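Local structure of 16S rRNA methyltransferase (Streptomyces sp. DSM 40477, 3MQ2) at residues V31-T36 / K40-V45; P50-V55 / V99-V104; E65-K70 / L83-A88; E188-G191 / W196-R199. The protein methylates the N1 position of adenine 1408 in 16S rRNA using S-adenosyl-L-methionine, conferring resistance to aminoglycosides such as kanamycin, neomycin and apramycin. One frame throughout, in Å; residues are numbered along the deposited sequence.

Interaction 1 of 4, residues V31-T36 / K40-V45. With SAH (S-adenosyl-L-homocysteine), chain C.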
# COMPACT_ATOMS: atom_id res chain seq x y z
N VAL A 31 -7.79 6.91 -1.44
CA VAL A 31 -6.42 6.41 -1.39
C VAL A 31 -6.49 5.01 -0.80
O VAL A 31 -7.22 4.81 0.14
CB VAL A 31 -5.56 7.28 -0.45
CG1 VAL A 31 -4.15 6.71 -0.29
CG2 VAL A 31 -5.50 8.72 -0.95
N LEU A 32 -5.75 4.06 -1.37
CA LEU A 32 -5.76 2.68 -0.88
C LEU A 32 -4.35 2.25 -0.49
O LEU A 32 -3.43 2.38 -1.29
CB LEU A 32 -6.28 1.74 -1.96
CG LEU A 32 -6.24 0.24 -1.63
CD1 LEU A 32 -7.17 -0.07 -0.46
CD2 LEU A 32 -6.63 -0.58 -2.85
N ASP A 33 -4.19 1.74 0.74
CA ASP A 33 -2.91 1.19 1.17
C ASP A 33 -3.05 -0.34 1.23
O ASP A 33 -3.88 -0.85 1.97
CB ASP A 33 -2.52 1.73 2.56
CG ASP A 33 -1.08 1.39 2.94
OD1 ASP A 33 -0.25 1.24 2.02
OD2 ASP A 33 -0.77 1.30 4.14
N VAL A 34 -2.26 -1.04 0.43
CA VAL A 34 -2.33 -2.50 0.34
C VAL A 34 -1.22 -3.15 1.17
O VAL A 34 -0.05 -2.87 0.96
CB VAL A 34 -2.22 -2.96 -1.14
CG1 VAL A 34 -2.23 -4.49 -1.23
CG2 VAL A 34 -3.35 -2.34 -1.97
N GLY A 35 -1.60 -4.01 2.11
CA GLY A 35 -0.62 -4.61 3.00
C GLY A 35 -0.19 -3.64 4.08
O GLY A 35 1.00 -3.43 4.30
N THR A 36 -1.16 -3.07 4.78
CA THR A 36 -0.92 -1.92 5.66
C THR A 36 -0.31 -2.28 7.02
O THR A 36 0.18 -1.39 7.75
CB THR A 36 -2.23 -1.13 5.85
OG1 THR A 36 -1.95 0.20 6.30
CG2 THR A 36 -3.14 -1.85 6.86
N LYS A 40 -0.34 2.35 10.66
CA LYS A 40 0.09 3.69 11.06
C LYS A 40 0.15 4.66 9.88
O LYS A 40 -0.19 5.83 10.01
CB LYS A 40 1.46 3.63 11.74
CG LYS A 40 1.46 2.91 13.08
CD LYS A 40 2.86 2.81 13.67
CE LYS A 40 2.85 2.15 15.04
NZ LYS A 40 2.04 2.93 16.02
N HIS A 41 0.56 4.16 8.72
CA HIS A 41 0.72 5.01 7.55
C HIS A 41 -0.60 5.61 7.08
O HIS A 41 -0.72 6.82 6.91
CB HIS A 41 1.39 4.22 6.41
CG HIS A 41 1.31 4.90 5.07
ND1 HIS A 41 1.95 6.09 4.80
CD2 HIS A 41 0.65 4.56 3.94
CE1 HIS A 41 1.69 6.45 3.56
NE2 HIS A 41 0.91 5.54 3.01
N PRO A 42 -1.63 4.77 6.86
CA PRO A 42 -2.89 5.35 6.39
C PRO A 42 -3.54 6.25 7.43
O PRO A 42 -4.30 7.16 7.08
CB PRO A 42 -3.77 4.12 6.10
CG PRO A 42 -3.13 3.00 6.88
CD PRO A 42 -1.64 3.30 6.85
N TYR A 43 -3.25 6.02 8.70
CA TYR A 43 -3.77 6.89 9.75
C TYR A 43 -3.19 8.29 9.54
O TYR A 43 -3.92 9.28 9.57
CB TYR A 43 -3.40 6.35 11.14
CG TYR A 43 -4.03 7.15 12.25
CD1 TYR A 43 -5.27 6.79 12.78
CD2 TYR A 43 -3.40 8.27 12.78
CE1 TYR A 43 -5.85 7.51 13.81
CE2 TYR A 43 -3.98 9.01 13.80
CZ TYR A 43 -5.20 8.62 14.31
OH TYR A 43 -5.79 9.35 15.33
N LYS A 44 -1.88 8.36 9.30
CA LYS A 44 -1.27 9.64 8.95
C LYS A 44 -1.87 10.24 7.69
O LYS A 44 -2.22 11.42 7.67
CB LYS A 44 0.25 9.52 8.78
CG LYS A 44 0.87 10.77 8.13
CD LYS A 44 2.38 10.78 8.23
CE LYS A 44 2.98 12.10 7.75
NZ LYS A 44 4.46 12.18 7.98
N VAL A 45 -2.01 9.44 6.64
CA VAL A 45 -2.58 9.96 5.40
C VAL A 45 -3.98 10.54 5.62
O VAL A 45 -4.27 11.65 5.17
CB VAL A 45 -2.58 8.89 4.28
CG1 VAL A 45 -3.25 9.43 3.01
CG2 VAL A 45 -1.16 8.45 3.98
N SAH C . 3.03 -1.37 4.79
CA SAH C . 3.12 -1.66 6.21
CB SAH C . 3.37 -3.15 6.45
CG SAH C . 4.43 -3.77 5.55
SD SAH C . 4.93 -5.40 6.14
C SAH C . 4.23 -0.83 6.82
O SAH C . 4.43 -0.83 8.03
OXT SAH C . 4.96 -0.16 6.09
C5' SAH C . 4.08 -6.10 4.70
C4' SAH C . 2.60 -6.36 4.99
O4' SAH C . 1.99 -6.88 3.82
C3' SAH C . 2.38 -7.40 6.09
O3' SAH C . 1.49 -6.87 7.04
C2' SAH C . 1.70 -8.58 5.43
O2' SAH C . 0.68 -9.12 6.25
C1' SAH C . 1.12 -7.94 4.18
N9 SAH C . 0.98 -8.85 3.04
C8 SAH C . 1.92 -9.68 2.47
N7 SAH C . 1.33 -10.31 1.42
C5 SAH C . 0.05 -9.87 1.32
C6 SAH C . -0.99 -10.17 0.45
N6 SAH C . -0.82 -11.05 -0.54
N1 SAH C . -2.20 -9.54 0.61
C2 SAH C . -2.39 -8.62 1.62
N3 SAH C . -1.37 -8.33 2.50
C4 SAH C . -0.17 -8.95 2.33
O HOH W 1 1.05 1.24 7.82
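Asp33, near the end of strand 31-34, reaches toward the first turn of the helix formed by 40-45, where His41 and Pro42 receive it. Its CG stands anti to the backbone N (chi1 -169°), which carries the carboxylate out toward the helix. Asp33 OD2 then lies 3.6 Å from His41 CD2, at the edge of the imidazole and near its plane, while the carboxylate itself is turned steeply against the ring. The same oxygen accepts a 2.7 Å hydrogen bond from Thr36 OG1, which arrives on the anti side and somewhat out of the carboxylate plane. Thr36 OG1 is set opposite its backbone N (chi1 -160°), which brings the hydroxyl against both the acid and the proline, 3.1 Å from Pro42 CG. One face of the His41 ring carries Val45 CG2, offset toward the rim. Toward the start of the strand segment, Val31 CG1 meets Val45 CG1 at 4.4 Å, a loose apolar closure. The imidazole is fixed at both nitrogens, ND1 by Leu192 O and NE2 by His103. A water joins the loop to the helix start, bonding Thr36 O and His41 N at 2.8 and 3.1 Å. Gly35 O accepts a 2.9 Å hydrogen bond from the amino N of SAH, in the glycine-rich loop characteristic of Rossmann-like methyltransferases. Strand and helix run nearly antiparallel, the first two elements of the beta-alpha-beta unit completed by strand 52-58: strand 29-34 lies between strands 52-58 and 99-105, and Pro42 packs onto Val54 and Ala56 of the former.

Interaction 2 of 4, residues P50-V55 / V99-V104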
# COMPACT_ATOMS: atom_id res chain seq x y z
N PRO A 50 -8.00 15.35 5.06
CA PRO A 50 -9.38 15.28 5.54
C PRO A 50 -10.43 15.15 4.42
O PRO A 50 -11.53 14.69 4.68
CB PRO A 50 -9.57 16.61 6.28
CG PRO A 50 -8.19 17.00 6.68
CD PRO A 50 -7.31 16.55 5.56
N SER A 51 -10.08 15.56 3.20
CA SER A 51 -11.04 15.54 2.10
C SER A 51 -10.99 14.26 1.26
O SER A 51 -11.76 14.11 0.31
CB SER A 51 -10.84 16.76 1.20
OG SER A 51 -9.64 16.64 0.46
N ARG A 52 -10.10 13.34 1.60
CA ARG A 52 -10.02 12.07 0.88
C ARG A 52 -10.35 10.92 1.81
O ARG A 52 -10.11 11.00 3.02
CB ARG A 52 -8.63 11.90 0.28
CG ARG A 52 -8.20 13.11 -0.53
CD ARG A 52 -6.69 13.21 -0.63
NE ARG A 52 -6.18 12.31 -1.64
CZ ARG A 52 -4.89 12.17 -1.94
NH1 ARG A 52 -3.97 12.88 -1.30
NH2 ARG A 52 -4.53 11.31 -2.88
N LEU A 53 -10.94 9.87 1.24
CA LEU A 53 -11.24 8.66 1.99
C LEU A 53 -10.05 7.73 1.87
O LEU A 53 -9.61 7.43 0.77
CB LEU A 53 -12.49 7.99 1.44
CG LEU A 53 -12.88 6.65 2.05
CD1 LEU A 53 -13.07 6.78 3.54
CD2 LEU A 53 -14.15 6.09 1.37
N VAL A 54 -9.54 7.26 3.00
CA VAL A 54 -8.36 6.39 2.99
C VAL A 54 -8.79 5.00 3.38
O VAL A 54 -9.39 4.81 4.43
CB VAL A 54 -7.27 6.88 3.97
CG1 VAL A 54 -6.04 5.95 3.94
CG2 VAL A 54 -6.87 8.32 3.63
N VAL A 55 -8.51 4.03 2.51
CA VAL A 55 -8.85 2.64 2.75
C VAL A 55 -7.54 1.88 2.91
O VAL A 55 -6.60 2.10 2.14
CB VAL A 55 -9.66 2.04 1.57
CG1 VAL A 55 -10.04 0.58 1.85
CG2 VAL A 55 -10.93 2.87 1.33
N VAL A 99 -10.29 3.88 -7.28
CA VAL A 99 -9.25 4.39 -6.38
C VAL A 99 -8.35 5.37 -7.15
O VAL A 99 -8.04 5.13 -8.31
CB VAL A 99 -8.41 3.23 -5.80
CG1 VAL A 99 -7.18 3.77 -5.07
CG2 VAL A 99 -9.26 2.35 -4.88
N GLY A 100 -7.95 6.46 -6.51
CA GLY A 100 -7.16 7.50 -7.17
C GLY A 100 -5.68 7.51 -6.83
O GLY A 100 -4.87 8.15 -7.52
N GLU A 101 -5.31 6.81 -5.76
CA GLU A 101 -3.92 6.74 -5.34
C GLU A 101 -3.73 5.43 -4.60
O GLU A 101 -4.54 5.08 -3.73
CB GLU A 101 -3.59 7.93 -4.44
CG GLU A 101 -2.19 7.90 -3.83
CD GLU A 101 -1.79 9.24 -3.23
OE1 GLU A 101 -0.83 9.27 -2.43
OE2 GLU A 101 -2.43 10.25 -3.57
N LEU A 102 -2.70 4.69 -4.98
CA LEU A 102 -2.44 3.36 -4.45
C LEU A 102 -1.04 3.30 -3.84
O LEU A 102 -0.07 3.69 -4.49
CB LEU A 102 -2.54 2.34 -5.59
CG LEU A 102 -2.18 0.91 -5.23
CD1 LEU A 102 -3.29 0.32 -4.38
CD2 LEU A 102 -1.99 0.10 -6.50
N HIS A 103 -0.95 2.83 -2.60
CA HIS A 103 0.34 2.66 -1.92
C HIS A 103 0.59 1.19 -1.61
O HIS A 103 -0.31 0.48 -1.17
CB HIS A 103 0.38 3.44 -0.60
CG HIS A 103 0.25 4.91 -0.75
ND1 HIS A 103 0.21 5.77 0.33
CD2 HIS A 103 0.12 5.70 -1.85
CE1 HIS A 103 0.08 7.01 -0.09
NE2 HIS A 103 0.02 7.00 -1.41
N VAL A 104 1.82 0.75 -1.85
CA VAL A 104 2.26 -0.56 -1.39
C VAL A 104 3.61 -0.34 -0.73
O VAL A 104 4.61 -0.12 -1.42
CB VAL A 104 2.44 -1.56 -2.55
CG1 VAL A 104 2.91 -2.94 -1.99
CG2 VAL A 104 1.14 -1.72 -3.33
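The guanidinium of Arg52 and the carboxylate of Glu101 meet edge to oxygen: Glu101 OE2 sits at the rim of the guanidinium, near its plane, at NH2, and the two flat groups are turned 55° apart. The other carboxylate oxygen, OE1, lies at the edge of the His103 ring and in its plane, while His41 meets that imidazole with its own ring inclined at about 40°. Arg52 NH2 donates to Glu101 OE2 in a salt bridge modelled at 2.5 Å, a value so short that the exact length is doubtful. His103 NE2 gives its hydrogen to Glu101 OE1 at 2.6 Å; OE1 receives it on its anti lone pair, away from OE2.

Glu101 is extended beyond CG, whereas Arg52 bends at chi3 (79°); the two side chains cross at about a right angle. The strands themselves are not adjacent: the nearest CA atoms, of Arg52 and Gly100, are 9.7 Å apart, and strand 29-34 runs between them, with Arg52 lying on Val31 and His103 on Asp33. Arg52 NH1 is held in turn by Asn49 OD1.

Each oxygen of the carboxylate thus has a donor of its own. Because His103 ND1 is bonded to His41 NE2, a polar chain runs from arginine through acid to two histidines. His41 ND1 faces the carbonyl of Leu192 and His103 NE2 a carboxylate; a hydrogen at each of these ends leaves one more between the rings, consistent with a positive charge on the pair, which Glu101 would stabilise.

Interaction 3 of 4, residues E65-K70 / L83-A88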
# COMPACT_ATOMS: atom_id res chain seq x y z
N GLU A 65 -5.56 -4.18 14.84
CA GLU A 65 -6.48 -4.04 15.98
C GLU A 65 -6.43 -2.68 16.67
O GLU A 65 -7.43 -1.97 16.73
CB GLU A 65 -6.24 -5.13 17.03
CG GLU A 65 -7.13 -4.94 18.26
CD GLU A 65 -6.75 -5.84 19.42
OE1 GLU A 65 -6.19 -6.94 19.17
OE2 GLU A 65 -7.01 -5.46 20.58
N LYS A 66 -5.26 -2.32 17.19
CA LYS A 66 -5.11 -1.09 17.97
C LYS A 66 -5.49 0.16 17.21
O LYS A 66 -6.29 0.96 17.69
CB LYS A 66 -3.69 -0.96 18.51
CG LYS A 66 -3.42 0.37 19.20
CD LYS A 66 -1.97 0.80 19.05
CE LYS A 66 -1.77 2.25 19.47
NZ LYS A 66 -2.64 3.17 18.68
N ILE A 67 -4.91 0.35 16.03
CA ILE A 67 -5.11 1.60 15.30
C ILE A 67 -6.52 1.73 14.74
O ILE A 67 -7.09 2.82 14.72
CB ILE A 67 -4.04 1.82 14.22
CG1 ILE A 67 -2.65 1.81 14.87
CG2 ILE A 67 -4.25 3.14 13.50
CD1 ILE A 67 -1.57 2.41 14.01
N SER A 68 -7.09 0.61 14.30
CA SER A 68 -8.46 0.63 13.77
C SER A 68 -9.47 0.99 14.87
O SER A 68 -10.46 1.67 14.61
CB SER A 68 -8.82 -0.69 13.06
OG SER A 68 -8.94 -1.77 13.98
N ALA A 69 -9.20 0.54 16.09
CA ALA A 69 -10.05 0.87 17.22
C ALA A 69 -9.97 2.36 17.53
O ALA A 69 -10.99 3.02 17.77
CB ALA A 69 -9.66 0.05 18.45
N LYS A 70 -8.76 2.89 17.51
CA LYS A 70 -8.54 4.31 17.75
C LYS A 70 -9.22 5.15 16.67
O LYS A 70 -9.88 6.15 16.97
CB LYS A 70 -7.05 4.61 17.79
CG LYS A 70 -6.70 6.08 17.94
CD LYS A 70 -5.21 6.25 18.17
CE LYS A 70 -4.86 7.67 18.55
NZ LYS A 70 -3.42 7.79 18.89
N LEU A 83 -11.30 7.12 7.30
CA LEU A 83 -10.33 6.03 7.36
C LEU A 83 -11.07 4.71 7.59
O LEU A 83 -11.87 4.58 8.52
CB LEU A 83 -9.34 6.29 8.50
CG LEU A 83 -8.25 5.26 8.75
CD1 LEU A 83 -7.45 4.96 7.48
CD2 LEU A 83 -7.32 5.78 9.86
N LEU A 84 -10.78 3.74 6.74
CA LEU A 84 -11.45 2.46 6.79
C LEU A 84 -10.41 1.36 6.66
O LEU A 84 -9.66 1.32 5.69
CB LEU A 84 -12.45 2.39 5.63
CG LEU A 84 -13.11 1.05 5.33
CD1 LEU A 84 -14.02 0.65 6.48
CD2 LEU A 84 -13.92 1.16 4.03
N TYR A 85 -10.36 0.48 7.66
CA TYR A 85 -9.47 -0.68 7.62
C TYR A 85 -10.26 -1.92 7.21
O TYR A 85 -11.34 -2.20 7.75
CB TYR A 85 -8.84 -0.91 9.00
CG TYR A 85 -7.84 0.16 9.36
CD1 TYR A 85 -6.56 0.13 8.84
CD2 TYR A 85 -8.19 1.21 10.20
CE1 TYR A 85 -5.64 1.10 9.17
CE2 TYR A 85 -7.28 2.20 10.53
CZ TYR A 85 -6.01 2.14 10.00
OH TYR A 85 -5.10 3.12 10.32
N LEU A 86 -9.72 -2.67 6.25
CA LEU A 86 -10.41 -3.85 5.71
C LEU A 86 -9.53 -5.09 5.81
O LEU A 86 -8.31 -5.02 5.73
CB LEU A 86 -10.77 -3.62 4.24
CG LEU A 86 -11.68 -2.44 3.93
CD1 LEU A 86 -11.99 -2.40 2.42
CD2 LEU A 86 -12.99 -2.50 4.72
N TRP A 87 -10.17 -6.24 5.96
CA TRP A 87 -9.46 -7.51 6.05
C TRP A 87 -9.48 -8.15 4.68
O TRP A 87 -10.53 -8.58 4.23
CB TRP A 87 -10.21 -8.41 7.02
CG TRP A 87 -9.53 -9.68 7.42
CD1 TRP A 87 -8.19 -9.97 7.37
CD2 TRP A 87 -10.18 -10.84 7.96
NE1 TRP A 87 -7.97 -11.25 7.87
CE2 TRP A 87 -9.18 -11.80 8.22
CE3 TRP A 87 -11.51 -11.15 8.25
CZ2 TRP A 87 -9.47 -13.05 8.76
CZ3 TRP A 87 -11.80 -12.41 8.79
CH2 TRP A 87 -10.78 -13.34 9.03
N ALA A 88 -8.34 -8.20 4.01
CA ALA A 88 -8.31 -8.74 2.65
C ALA A 88 -6.89 -8.95 2.18
O ALA A 88 -5.98 -8.27 2.63
CB ALA A 88 -9.02 -7.78 1.68
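Ser68 OG, on the helix turn that faces Tyr85, is gripped twice, by Met64 O, four residues back and just ahead of the helix, and by Gly9 N beyond strand 5-8. OG stands between the backbone N and the carbonyl carbon (chi1 69°), turned to these partners, and it is the CB of the same residue that meets the tyrosine. Ser68 CB comes within 3.5 Å of Tyr85 CD2, and the backbone CA lies almost as near the same carbon, so the ring rests against the helix at a point where the side chain is small. Farther along the ring, Ile67 CG2 is 4.0 Å from Tyr85 CZ and 3.3 Å from Tyr85 OH. This branch stands anti to the backbone N, which directs the methyl at the phenol end, and both residues approach the ring obliquely.

The contact packs the helix of 65-70 on strand 83-87, the last two elements of the beta-alpha-beta unit begun by strand 52-58; the strand is the outermost of the large sheet on this side, with Tyr85 bonded through its backbone to Val7 of strand 5-8. Lys40 and Tyr43 of helix 40-48 line the neighbouring side.

Between the two segments the join is apolar packing. Its polar ends are satisfied outward: Tyr85 OH bonds to Gly39 O, and the buried phenol links the strand to the loop before helix 40-48, while its carbons pack on helix 65-71.

Interaction 4 of 4, residues E188-G191 / W196-R199. With SAH (S-adenosyl-L-homocysteine), chain C.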
# COMPACT_ATOMS: atom_id res chain seq x y z
N GLU A 188 13.15 10.03 4.77
CA GLU A 188 11.98 10.04 3.88
C GLU A 188 11.10 8.83 4.15
O GLU A 188 9.87 8.92 4.16
CB GLU A 188 12.41 10.10 2.40
CG GLU A 188 13.02 11.44 2.01
CD GLU A 188 13.56 11.47 0.59
OE1 GLU A 188 13.29 12.46 -0.13
OE2 GLU A 188 14.28 10.54 0.19
N VAL A 189 11.74 7.69 4.36
CA VAL A 189 11.04 6.47 4.78
C VAL A 189 10.30 6.72 6.09
O VAL A 189 9.15 6.32 6.26
CB VAL A 189 12.03 5.30 4.94
CG1 VAL A 189 11.30 4.04 5.43
CG2 VAL A 189 12.69 5.01 3.60
N ALA A 190 10.96 7.42 7.00
CA ALA A 190 10.37 7.72 8.30
C ALA A 190 9.12 8.58 8.16
O ALA A 190 8.17 8.45 8.94
CB ALA A 190 11.39 8.39 9.23
N GLY A 191 9.12 9.47 7.17
CA GLY A 191 7.98 10.34 6.92
C GLY A 191 6.74 9.58 6.48
O GLY A 191 5.62 10.07 6.63
N TRP A 196 8.06 0.06 9.96
CA TRP A 196 9.36 -0.43 9.50
C TRP A 196 10.48 0.52 9.87
O TRP A 196 11.64 0.12 9.87
CB TRP A 196 9.33 -0.71 8.00
CG TRP A 196 8.46 -1.88 7.65
CD1 TRP A 196 7.12 -1.86 7.45
CD2 TRP A 196 8.88 -3.24 7.51
NE1 TRP A 196 6.66 -3.13 7.17
CE2 TRP A 196 7.72 -3.99 7.20
CE3 TRP A 196 10.11 -3.90 7.59
CZ2 TRP A 196 7.76 -5.38 6.99
CZ3 TRP A 196 10.14 -5.27 7.38
CH2 TRP A 196 8.98 -5.99 7.08
N THR A 197 10.14 1.77 10.16
CA THR A 197 11.15 2.76 10.55
C THR A 197 11.99 2.23 11.71
O THR A 197 13.21 2.37 11.72
CB THR A 197 10.50 4.09 10.98
OG1 THR A 197 9.67 4.60 9.93
CG2 THR A 197 11.58 5.12 11.30
N ARG A 198 11.32 1.61 12.67
CA ARG A 198 11.99 1.11 13.86
C ARG A 198 12.94 -0.03 13.49
O ARG A 198 14.09 -0.04 13.92
CB ARG A 198 10.98 0.65 14.90
CG ARG A 198 11.54 0.57 16.30
CD ARG A 198 10.56 -0.10 17.25
NE ARG A 198 9.22 0.46 17.17
CZ ARG A 198 8.23 -0.07 16.45
NH1 ARG A 198 8.44 -1.18 15.76
NH2 ARG A 198 7.04 0.50 16.43
N ARG A 199 12.45 -0.97 12.70
CA ARG A 199 13.25 -2.11 12.28
C ARG A 199 14.47 -1.65 11.49
O ARG A 199 15.56 -2.20 11.63
CB ARG A 199 12.41 -3.07 11.43
CG ARG A 199 13.20 -4.25 10.85
CD ARG A 199 12.27 -5.31 10.26
NE ARG A 199 12.99 -6.29 9.44
CZ ARG A 199 13.36 -7.50 9.86
NH1 ARG A 199 13.10 -7.89 11.10
NH2 ARG A 199 14.00 -8.31 9.03
N SAH C . 3.03 -1.37 4.79
CA SAH C . 3.12 -1.66 6.21
CB SAH C . 3.37 -3.15 6.45
CG SAH C . 4.43 -3.77 5.55
SD SAH C . 4.93 -5.40 6.14
C SAH C . 4.23 -0.83 6.82
O SAH C . 4.43 -0.83 8.03
OXT SAH C . 4.96 -0.16 6.09
C5' SAH C . 4.08 -6.10 4.70
C4' SAH C . 2.60 -6.36 4.99
O4' SAH C . 1.99 -6.88 3.82
C3' SAH C . 2.38 -7.40 6.09
O3' SAH C . 1.49 -6.87 7.04
C2' SAH C . 1.70 -8.58 5.43
O2' SAH C . 0.68 -9.12 6.25
C1' SAH C . 1.12 -7.94 4.18
N9 SAH C . 0.98 -8.85 3.04
C8 SAH C . 1.92 -9.68 2.47
N7 SAH C . 1.33 -10.31 1.42
C5 SAH C . 0.05 -9.87 1.32
C6 SAH C . -0.99 -10.17 0.45
N6 SAH C . -0.82 -11.05 -0.54
N1 SAH C . -2.20 -9.54 0.61
C2 SAH C . -2.39 -8.62 1.62
N3 SAH C . -1.37 -8.33 2.50
C4 SAH C . -0.17 -8.95 2.33
O HOH W 2 8.23 3.86 7.64
O HOH W 3 7.97 6.36 11.03
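The two short helical pieces come closest at Ala190 and Thr197, whose CA atoms lie 5.5 Å apart. Thr197 carries the contact with both branches. With OG1 beside the backbone N (chi1 -57°), CG2 is left to meet the methyl of Ala190, with Thr197 CG2 at 3.9 Å from Ala190 CB. Thr197 OG1 is 3.6 Å from Ala190 CA and 4.1 Å from Val189 O, too far from the carbonyl for a direct bond. Two waters bridge them. One bonds Thr197 OG1 at 2.8 Å and donates to Val189 O, while the other bonds the same hydroxyl at 2.7 Å and donates to Ala190 O.

Trp196, the preceding residue, turns its ring the other way, and its indole edge borders the SAH pocket; the modelled separations there are unusually short, so their details are doubtful.

With Thr194 O as a further hydrogen-bond partner, Thr197 OG1 is held on three counts. Two waters held by this hydroxyl donate to the carbonyls of Val189 and Ala190, giving a water-mediated join between the helices at the side of the cofactor site.

Interactions 1, 2 and 3 gather on one sheet, whose neighbouring strands 29-34, 52-58 and 83-87 supply a segment to each in turn. Interactions 1 and 2, with centres 8 Å apart, meet at His41 NE2 and His103 ND1, 2.8 Å from each other. Interaction 3, about 10 Å from interaction 1 between centres, touches it where Tyr43 CB packs on Tyr85 OH at 3.7 Å. Interaction 4 stands off the sheet, yet Lys44 NZ of interaction 1 reaches Gly191 O at 2.8 Å. Interactions 1 and 4 both border SAH, whereas the Glu101 side chain of interaction 2 is about 13 Å away from it.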